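Local structure of phospho-furanose lactonase (Mycoplasma synoviae, 3OVG) at residues L114-T119 with L166-A170; D70-V74 with K105-K109; P221-E227 with N256-L260. The protein hydrolyses D-xylono-1,4-lactone 5-phosphate and L-arabino-1,4-lactone 5-phosphate, along with carboxy 1,4-lactones, using two zinc ions per subunit. All coordinates share one frame; numbering follows the deposited sequence.

Contact 1 of 3, residues L114-T119 with L166-A170; sequences LAVVPT and LELKA
Lys169 reaches out of helix 165-181 as a straight rod and delivers its ammonium group to the backbone where helix 113-116 ends. With CG set anti to the backbone N (chi1 -168°) and the chain extended from there on, NZ lands between two carbonyls and donates to both: to Leu114 O at 2.8 Å and to Val117 O at 2.7 Å. It approaches Val117 O from above the carbonyl plane, 36° out of it, and meets Leu114 O with a smaller tilt of 27°. The second acceptor belongs to the first residue that leaves helical geometry, so the lysine grips the chain exactly where it turns away.

Thr119 lies alongside the rod, its side chain running in the opposite direction, with OG1 3.4 Å from Lys169 CE. One helical turn back from the lysine, Leu166 forms the apolar half of the contact. Its CD2 rests 3.7 Å from Ala115 CB, while its CG lies 4.2 Å from Leu114 CG, and Leu114 CD2 lies 3.9 Å from Leu166 O. Ile122 packs on both Val117 and Lys169, and Tyr137 of the second subunit packs against residues 116-118.

Pro118 has no N-H, so Leu114 O cannot receive the usual helical bond from the residue four positions on, and the lysine supplies a donor instead. The ammonium group is buried, and the partial negative charge of carbonyls at a helix C-terminal end would be expected to favour its protonated form.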
loop_
_atom_site.group_PDB
_atom_site.type_symbol
_atom_site.label_atom_id
_atom_site.label_comp_id
_atom_site.label_asym_id
_atom_site.label_seq_id
_atom_site.Cartn_x
_atom_site.Cartn_y
_atom_site.Cartn_z
ATOM N N LEU A 114 -17.231 12.094 20.435
ATOM C CA LEU A 114 -18.366 11.190 20.227
ATOM C C LEU A 114 -18.250 9.972 21.129
ATOM O O LEU A 114 -19.228 9.526 21.713
ATOM C CB LEU A 114 -18.466 10.743 18.768
ATOM C CG LEU A 114 -19.590 9.736 18.478
ATOM C CD1 LEU A 114 -20.876 10.316 18.973
ATOM C CD2 LEU A 114 -19.622 9.460 16.963
ATOM N N ALA A 115 -17.043 9.433 21.251
ATOM C CA ALA A 115 -16.838 8.218 22.019
ATOM C C ALA A 115 -16.952 8.498 23.507
ATOM O O ALA A 115 -17.543 7.718 24.248
ATOM C CB ALA A 115 -15.443 7.635 21.709
ATOM N N VAL A 116 -16.366 9.616 23.937
ATOM C CA VAL A 116 -16.097 9.859 25.345
ATOM C C VAL A 116 -17.122 10.725 26.081
ATOM O O VAL A 116 -17.365 10.544 27.275
ATOM C CB VAL A 116 -14.704 10.494 25.483
ATOM C CG1 VAL A 116 -14.579 11.198 26.791
ATOM C CG2 VAL A 116 -13.645 9.411 25.304
ATOM N N VAL A 117 -17.715 11.678 25.374
ATOM C CA VAL A 117 -18.633 12.632 26.015
ATOM C C VAL A 117 -20.050 12.072 26.199
ATOM O O VAL A 117 -20.606 11.473 25.269
ATOM C CB VAL A 117 -18.645 13.962 25.222
ATOM C CG1 VAL A 117 -19.697 14.954 25.775
ATOM C CG2 VAL A 117 -17.214 14.556 25.207
ATOM N N PRO A 118 -20.632 12.253 27.391
ATOM C CA PRO A 118 -21.977 11.734 27.667
ATOM C C PRO A 118 -22.990 12.274 26.670
ATOM O O PRO A 118 -22.999 13.459 26.344
ATOM C CB PRO A 118 -22.293 12.268 29.081
ATOM C CG PRO A 118 -20.964 12.535 29.696
ATOM C CD PRO A 118 -20.068 12.965 28.547
ATOM N N THR A 119 -23.837 11.387 26.177
ATOM C CA THR A 119 -24.829 11.738 25.173
ATOM C C THR A 119 -25.523 13.052 25.479
ATOM O O THR A 119 -25.612 13.933 24.619
ATOM C CB THR A 119 -25.844 10.609 25.060
ATOM O OG1 THR A 119 -25.126 9.409 24.778
ATOM C CG2 THR A 119 -26.875 10.886 23.942
ATOM N N LEU A 166 -21.153 3.462 18.482
ATOM C CA LEU A 166 -21.013 4.932 18.424
ATOM C C LEU A 166 -21.991 5.599 17.448
ATOM O O LEU A 166 -22.331 6.787 17.582
ATOM C CB LEU A 166 -19.563 5.342 18.104
ATOM C CG LEU A 166 -18.700 5.719 19.324
ATOM C CD1 LEU A 166 -19.149 5.129 20.670
ATOM C CD2 LEU A 166 -17.192 5.584 19.110
ATOM N N GLU A 167 -22.424 4.833 16.468
ATOM C CA GLU A 167 -23.446 5.272 15.535
ATOM C C GLU A 167 -24.858 5.208 16.158
ATOM O O GLU A 167 -25.723 6.021 15.830
ATOM C CB GLU A 167 -23.331 4.445 14.229
ATOM C CG GLU A 167 -21.935 4.629 13.618
ATOM C CD GLU A 167 -21.605 3.706 12.437
ATOM O OE1 GLU A 167 -22.172 2.589 12.310
ATOM O OE2 GLU A 167 -20.723 4.097 11.674
ATOM N N LEU A 168 -25.113 4.224 17.017
ATOM C CA LEU A 168 -26.390 4.209 17.711
ATOM C C LEU A 168 -26.417 5.401 18.681
ATOM O O LEU A 168 -27.439 6.010 18.884
ATOM C CB LEU A 168 -26.608 2.884 18.442
ATOM C CG LEU A 168 -27.983 2.693 19.098
ATOM C CD1 LEU A 168 -29.057 2.866 18.051
ATOM C CD2 LEU A 168 -28.112 1.308 19.753
ATOM N N LYS A 169 -25.274 5.727 19.274
ATOM C CA LYS A 169 -25.136 6.939 20.091
ATOM C C LYS A 169 -25.454 8.204 19.274
ATOM O O LYS A 169 -26.181 9.090 19.724
ATOM C CB LYS A 169 -23.709 7.049 20.650
ATOM C CG LYS A 169 -23.579 8.127 21.733
ATOM C CD LYS A 169 -22.224 8.017 22.456
ATOM C CE LYS A 169 -22.065 9.153 23.441
ATOM N NZ LYS A 169 -20.704 9.138 24.010
ATOM N N ALA A 170 -24.930 8.271 18.054
ATOM C CA ALA A 170 -25.157 9.453 17.225
ATOM C C ALA A 170 -26.611 9.480 16.756
ATOM O O ALA A 170 -27.200 10.558 16.632
ATOM C CB ALA A 170 -24.189 9.475 16.027
#

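Contact 2 of 3, residues D70-V74 with K105-K109; sequences DPPNV and KFYDK
Two loops at the C-terminal ends of neighbouring parallel strands of the TIM barrel, 63-68 and 94-97, meet here through Val74 and Asn73 on one side and Phe106 and Tyr107 on the other. The first loop makes a type I beta turn from Pro71 to Val74, closed by Val74 N donating to Pro71 O at 3.1 Å, and Pro71, Asn73 and Val74 of the turn point their side chains toward the 105-109 segment.

Val74 touches both aromatic residues: CG1 meets Phe106 alone, and CG2 meets both. CG1, anti to the backbone N (chi1 -179°), approaches the Phe106 ring obliquely, nearest CD2. CG2, beside the backbone N, lies 3.9 Å from Phe106 CB and also 3.8 Å from Tyr107 OH. The side chains of Val74 and Phe106 cross at about a right angle. Asn73 comes to the edge of the Tyr107 ring, with Asn73 CB 3.8 Å from Tyr107 CE2 and the amide plane turned almost perpendicular to the ring.

Beyond the ring, the polar link is indirect. A water accepts from Asn73 N at 3.1 Å and is hydrogen-bonded to Tyr107 OH at 2.8 Å, joining the turn backbone to the phenol. That hydroxyl is also hydrogen-bonded to His102 N, which ties the tyrosine into its own loop. Pro71 CG lies 4.2 Å from Tyr107 OH.

The metal centre is close. Asp70, just before the turn, accepts from ND1 of the zinc ligand His28 through OD2, as a second-shell residue that probably helps orient the imidazole, and the Phe106 side chain is about 7 Å from a zinc ion. Strand-to-helix loops packed around a binuclear metal site at the C-terminal rim of the barrel are characteristic of the phosphotriesterase family.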
loop_
_atom_site.group_PDB
_atom_site.type_symbol
_atom_site.label_atom_id
_atom_site.label_comp_id
_atom_site.label_asym_id
_atom_site.label_seq_id
_atom_site.Cartn_x
_atom_site.Cartn_y
_atom_site.Cartn_z
ATOM N N ASP A 70 -22.610 18.414 5.706
ATOM C CA ASP A 70 -21.344 18.187 6.391
ATOM C C ASP A 70 -21.488 18.365 7.909
ATOM O O ASP A 70 -21.769 19.458 8.379
ATOM C CB ASP A 70 -20.325 19.168 5.860
ATOM C CG ASP A 70 -20.416 19.324 4.333
ATOM O OD1 ASP A 70 -21.144 20.246 3.872
ATOM O OD2 ASP A 70 -19.766 18.520 3.626
ATOM N N PRO A 71 -21.309 17.288 8.676
ATOM C CA PRO A 71 -21.393 17.493 10.125
ATOM C C PRO A 71 -20.135 18.260 10.557
ATOM O O PRO A 71 -19.146 18.297 9.838
ATOM C CB PRO A 71 -21.340 16.073 10.695
ATOM C CG PRO A 71 -20.779 15.184 9.571
ATOM C CD PRO A 71 -20.670 16.014 8.311
ATOM N N PRO A 72 -20.165 18.864 11.740
ATOM C CA PRO A 72 -19.085 19.787 12.144
ATOM C C PRO A 72 -17.671 19.231 11.944
ATOM O O PRO A 72 -16.782 19.944 11.481
ATOM C CB PRO A 72 -19.321 19.988 13.649
ATOM C CG PRO A 72 -20.658 19.416 13.958
ATOM C CD PRO A 72 -21.247 18.770 12.729
ATOM N N ASN A 73 -17.461 17.968 12.315
ATOM C CA ASN A 73 -16.100 17.435 12.401
ATOM C C ASN A 73 -15.611 16.797 11.109
ATOM O O ASN A 73 -14.491 16.332 11.055
ATOM C CB ASN A 73 -15.996 16.417 13.524
ATOM C CG ASN A 73 -16.384 17.010 14.880
ATOM O OD1 ASN A 73 -15.755 17.962 15.374
ATOM N ND2 ASN A 73 -17.414 16.454 15.475
ATOM N N VAL A 74 -16.456 16.760 10.089
ATOM C CA VAL A 74 -16.056 16.154 8.828
ATOM C C VAL A 74 -16.232 17.152 7.667
ATOM O O VAL A 74 -17.222 17.136 6.964
ATOM C CB VAL A 74 -16.782 14.812 8.624
ATOM C CG1 VAL A 74 -16.354 14.132 7.318
ATOM C CG2 VAL A 74 -16.453 13.894 9.788
ATOM N N LYS A 105 -16.472 5.530 11.436
ATOM C CA LYS A 105 -15.161 5.412 10.819
ATOM C C LYS A 105 -14.411 6.732 10.861
ATOM O O LYS A 105 -13.176 6.736 10.880
ATOM C CB LYS A 105 -15.289 4.998 9.338
ATOM C CG LYS A 105 -13.939 4.641 8.681
ATOM C CD LYS A 105 -14.075 4.411 7.138
ATOM C CE LYS A 105 -12.749 3.892 6.552
ATOM N NZ LYS A 105 -12.908 3.124 5.275
ATOM N N PHE A 106 -15.151 7.840 10.834
ATOM C CA PHE A 106 -14.553 9.181 10.819
ATOM C C PHE A 106 -14.294 9.791 12.197
ATOM O O PHE A 106 -13.957 10.966 12.290
ATOM C CB PHE A 106 -15.391 10.149 9.985
ATOM C CG PHE A 106 -15.440 9.795 8.538
ATOM C CD1 PHE A 106 -14.325 9.272 7.905
ATOM C CD2 PHE A 106 -16.592 9.985 7.799
ATOM C CE1 PHE A 106 -14.359 8.945 6.556
ATOM C CE2 PHE A 106 -16.630 9.672 6.452
ATOM C CZ PHE A 106 -15.507 9.145 5.825
ATOM N N TYR A 107 -14.444 8.990 13.249
ATOM C CA TYR A 107 -14.162 9.441 14.611
ATOM C C TYR A 107 -13.288 8.433 15.362
ATOM O O TYR A 107 -13.596 7.242 15.419
ATOM C CB TYR A 107 -15.469 9.636 15.395
ATOM C CG TYR A 107 -16.370 10.635 14.729
ATOM C CD1 TYR A 107 -17.259 10.220 13.773
ATOM C CD2 TYR A 107 -16.278 11.992 15.013
ATOM C CE1 TYR A 107 -18.054 11.098 13.140
ATOM C CE2 TYR A 107 -17.072 12.905 14.368
ATOM C CZ TYR A 107 -17.977 12.434 13.433
ATOM O OH TYR A 107 -18.824 13.269 12.744
ATOM N N ASP A 108 -12.216 8.904 15.969
ATOM C CA ASP A 108 -11.392 8.022 16.786
ATOM C C ASP A 108 -12.225 7.289 17.843
ATOM O O ASP A 108 -12.773 7.925 18.739
ATOM C CB ASP A 108 -10.317 8.843 17.492
ATOM C CG ASP A 108 -9.297 7.967 18.144
ATOM O OD1 ASP A 108 -9.665 7.235 19.083
ATOM O OD2 ASP A 108 -8.142 7.984 17.676
ATOM N N LYS A 109 -12.300 5.963 17.777
ATOM C CA LYS A 109 -13.200 5.235 18.671
ATOM C C LYS A 109 -12.748 5.218 20.113
ATOM O O LYS A 109 -13.510 4.846 20.988
ATOM C CB LYS A 109 -13.405 3.795 18.230
ATOM C CG LYS A 109 -12.226 2.901 18.525
ATOM C CD LYS A 109 -12.552 1.419 18.217
ATOM C CE LYS A 109 -11.343 0.713 17.641
ATOM N NZ LYS A 109 -11.336 -0.734 18.036
HETATM O O HOH W 1 -19.279 15.842 13.684
#

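Contact 3 of 3, residues P221-E227 with N256-L260; sequences PDKYYYE and NIKYL
Lys223, in the first turn of helix 223-233, lies across the ring of Tyr259 on helix 250-262. These helices, joined through strand 236-239, pack on the outside of the TIM barrel, and their short segments cross at -44°. Lys223 CB meets both Tyr259 CD2 and Asn256 OD1 at 3.6 Å. CG then sits between the backbone N and the carbonyl carbon (chi1 72°), which carries it over the centre of the Tyr259 ring in a CH-pi contact, 3.8 Å from the centroid; one face of Tyr224 also looks onto this carbon. From there the extended chain crosses the tyrosine: Lys223 CD lies 3.9 Å from Tyr259 CG, CE 4.0 Å from Tyr259 CE1 and NZ 4.1 Å from Tyr259 CD1.

Leu260 packs its methyls against Tyr226 CB. A water accepts from Asn256 ND2 and donates to Tyr226 OH, which is also hydrogen-bonded to Leu217 O. At the other end of the contact, Glu227 OE2 forms a salt bridge with Lys231, while Tyr259 OH donates a short 2.5 Å bond to Glu227 OE1, reaching it from 35° above the carboxylate plane.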
loop_
_atom_site.group_PDB
_atom_site.type_symbol
_atom_site.label_atom_id
_atom_site.label_comp_id
_atom_site.label_asym_id
_atom_site.label_seq_id
_atom_site.Cartn_x
_atom_site.Cartn_y
_atom_site.Cartn_z
ATOM N N PRO A 221 -29.523 -1.366 -4.629
ATOM C CA PRO A 221 -30.609 -1.227 -5.623
ATOM C C PRO A 221 -31.652 -2.347 -5.506
ATOM O O PRO A 221 -31.791 -3.191 -6.384
ATOM C CB PRO A 221 -29.887 -1.314 -6.981
ATOM C CG PRO A 221 -28.450 -1.650 -6.680
ATOM C CD PRO A 221 -28.261 -1.842 -5.213
ATOM N N ASP A 222 -32.391 -2.344 -4.409
ATOM C CA ASP A 222 -33.269 -3.445 -4.102
ATOM C C ASP A 222 -34.659 -2.812 -3.922
ATOM O O ASP A 222 -34.951 -2.181 -2.885
ATOM C CB ASP A 222 -32.728 -4.101 -2.825
ATOM C CG ASP A 222 -33.522 -5.311 -2.396
ATOM O OD1 ASP A 222 -34.767 -5.322 -2.570
ATOM O OD2 ASP A 222 -32.903 -6.238 -1.830
ATOM N N LYS A 223 -35.492 -2.904 -4.958
ATOM C CA LYS A 223 -36.759 -2.191 -4.943
ATOM C C LYS A 223 -37.686 -2.657 -3.819
ATOM O O LYS A 223 -38.506 -1.870 -3.334
ATOM C CB LYS A 223 -37.467 -2.267 -6.297
ATOM C CG LYS A 223 -38.046 -3.627 -6.628
ATOM C CD LYS A 223 -38.137 -3.760 -8.153
ATOM C CE LYS A 223 -38.995 -4.955 -8.573
ATOM N NZ LYS A 223 -39.221 -4.871 -10.043
ATOM N N TYR A 224 -37.533 -3.919 -3.414
ATOM C CA TYR A 224 -38.362 -4.532 -2.384
ATOM C C TYR A 224 -37.984 -3.950 -1.037
ATOM O O TYR A 224 -38.837 -3.633 -0.221
ATOM C CB TYR A 224 -38.196 -6.073 -2.391
ATOM C CG TYR A 224 -38.539 -6.685 -3.735
ATOM C CD1 TYR A 224 -39.856 -6.739 -4.175
ATOM C CD2 TYR A 224 -37.551 -7.161 -4.576
ATOM C CE1 TYR A 224 -40.190 -7.294 -5.439
ATOM C CE2 TYR A 224 -37.856 -7.726 -5.820
ATOM C CZ TYR A 224 -39.175 -7.778 -6.241
ATOM O OH TYR A 224 -39.470 -8.332 -7.457
ATOM N N TYR A 225 -36.684 -3.828 -0.825
ATOM C CA TYR A 225 -36.151 -3.218 0.383
ATOM C C TYR A 225 -36.602 -1.757 0.485
ATOM O O TYR A 225 -36.979 -1.316 1.552
ATOM C CB TYR A 225 -34.612 -3.330 0.389
ATOM C CG TYR A 225 -33.938 -2.870 1.691
ATOM C CD1 TYR A 225 -34.281 -3.445 2.914
ATOM C CD2 TYR A 225 -32.947 -1.880 1.679
ATOM C CE1 TYR A 225 -33.676 -3.031 4.108
ATOM C CE2 TYR A 225 -32.338 -1.453 2.853
ATOM C CZ TYR A 225 -32.696 -2.040 4.068
ATOM O OH TYR A 225 -32.068 -1.643 5.236
ATOM N N TYR A 226 -36.555 -1.009 -0.626
ATOM C CA TYR A 226 -36.937 0.401 -0.627
ATOM C C TYR A 226 -38.381 0.502 -0.129
ATOM O O TYR A 226 -38.747 1.310 0.743
ATOM C CB TYR A 226 -36.895 1.001 -2.055
ATOM C CG TYR A 226 -35.531 1.176 -2.661
ATOM C CD1 TYR A 226 -34.373 1.003 -1.910
ATOM C CD2 TYR A 226 -35.396 1.569 -3.997
ATOM C CE1 TYR A 226 -33.117 1.180 -2.493
ATOM C CE2 TYR A 226 -34.156 1.741 -4.577
ATOM C CZ TYR A 226 -33.025 1.557 -3.827
ATOM O OH TYR A 226 -31.795 1.755 -4.416
ATOM N N GLU A 227 -39.192 -0.363 -0.710
ATOM C CA GLU A 227 -40.603 -0.367 -0.456
ATOM C C GLU A 227 -40.896 -0.748 1.004
ATOM O O GLU A 227 -41.742 -0.115 1.663
ATOM C CB GLU A 227 -41.280 -1.333 -1.451
ATOM C CG GLU A 227 -42.721 -1.553 -1.152
ATOM C CD GLU A 227 -43.350 -2.506 -2.182
ATOM O OE1 GLU A 227 -42.611 -3.357 -2.736
ATOM O OE2 GLU A 227 -44.570 -2.391 -2.405
ATOM N N ASN A 256 -35.918 1.995 -10.474
ATOM C CA ASN A 256 -36.322 1.715 -9.096
ATOM C C ASN A 256 -37.276 2.792 -8.526
ATOM O O ASN A 256 -38.277 2.499 -7.813
ATOM C CB ASN A 256 -35.091 1.417 -8.220
ATOM C CG ASN A 256 -34.587 -0.011 -8.410
ATOM O OD1 ASN A 256 -35.339 -0.877 -8.845
ATOM N ND2 ASN A 256 -33.323 -0.263 -8.065
ATOM N N ILE A 257 -37.022 4.035 -8.908
ATOM C CA ILE A 257 -37.878 5.143 -8.507
ATOM C C ILE A 257 -39.281 4.981 -9.133
ATOM O O ILE A 257 -40.303 5.183 -8.463
ATOM C CB ILE A 257 -37.209 6.488 -8.861
ATOM C CG1 ILE A 257 -36.169 6.859 -7.797
ATOM C CG2 ILE A 257 -38.213 7.634 -8.957
ATOM C CD1 ILE A 257 -35.447 8.098 -8.180
ATOM N N LYS A 258 -39.313 4.587 -10.402
ATOM C CA LYS A 258 -40.566 4.302 -11.109
ATOM C C LYS A 258 -41.389 3.232 -10.349
ATOM O O LYS A 258 -42.606 3.382 -10.154
ATOM C CB LYS A 258 -40.237 3.879 -12.570
ATOM C CG LYS A 258 -41.333 3.080 -13.393
ATOM C CD LYS A 258 -42.620 3.808 -13.529
ATOM C CE LYS A 258 -43.397 3.457 -14.859
ATOM N NZ LYS A 258 -44.249 2.215 -14.796
ATOM N N TYR A 259 -40.731 2.160 -9.922
ATOM C CA TYR A 259 -41.399 1.117 -9.148
ATOM C C TYR A 259 -42.051 1.733 -7.897
ATOM O O TYR A 259 -43.243 1.523 -7.627
ATOM C CB TYR A 259 -40.424 -0.022 -8.794
ATOM C CG TYR A 259 -40.983 -1.059 -7.831
ATOM C CD1 TYR A 259 -41.756 -2.140 -8.298
ATOM C CD2 TYR A 259 -40.764 -0.957 -6.462
ATOM C CE1 TYR A 259 -42.284 -3.095 -7.413
ATOM C CE2 TYR A 259 -41.306 -1.921 -5.558
ATOM C CZ TYR A 259 -42.058 -2.972 -6.049
ATOM O OH TYR A 259 -42.591 -3.913 -5.184
ATOM N N LEU A 260 -41.279 2.525 -7.156
ATOM C CA LEU A 260 -41.779 3.111 -5.922
ATOM C C LEU A 260 -42.970 4.042 -6.185
ATOM O O LEU A 260 -43.930 4.072 -5.400
ATOM C CB LEU A 260 -40.677 3.891 -5.208
ATOM C CG LEU A 260 -39.541 3.035 -4.688
ATOM C CD1 LEU A 260 -38.471 3.932 -4.007
ATOM C CD2 LEU A 260 -40.106 1.999 -3.705
HETATM O O HOH W 2 -31.847 1.845 -7.279
#

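Contacts 1 and 2 adjoin, their centres 11 Å apart. Ala115 CB lies 3.5 Å from Lys109 O, and Leu114 CD2 is 4.0 Å from Tyr107 CD1, so the loop of residues 105-109 packs on both the 70-74 turn and on Leu114 and Ala115 of helix 113-116. Contact 2 is nearer to the metals: the Phe106 side chain is about 6 Å from that of the zinc ligand His188, against about 12 Å for Leu114. Contact 3 stands apart, its centre 32 Å from that of contact 1 and 30 Å from that of contact 2, yet its Pro221 side chain is about 8 Å from that of substrate-binding Tyr247.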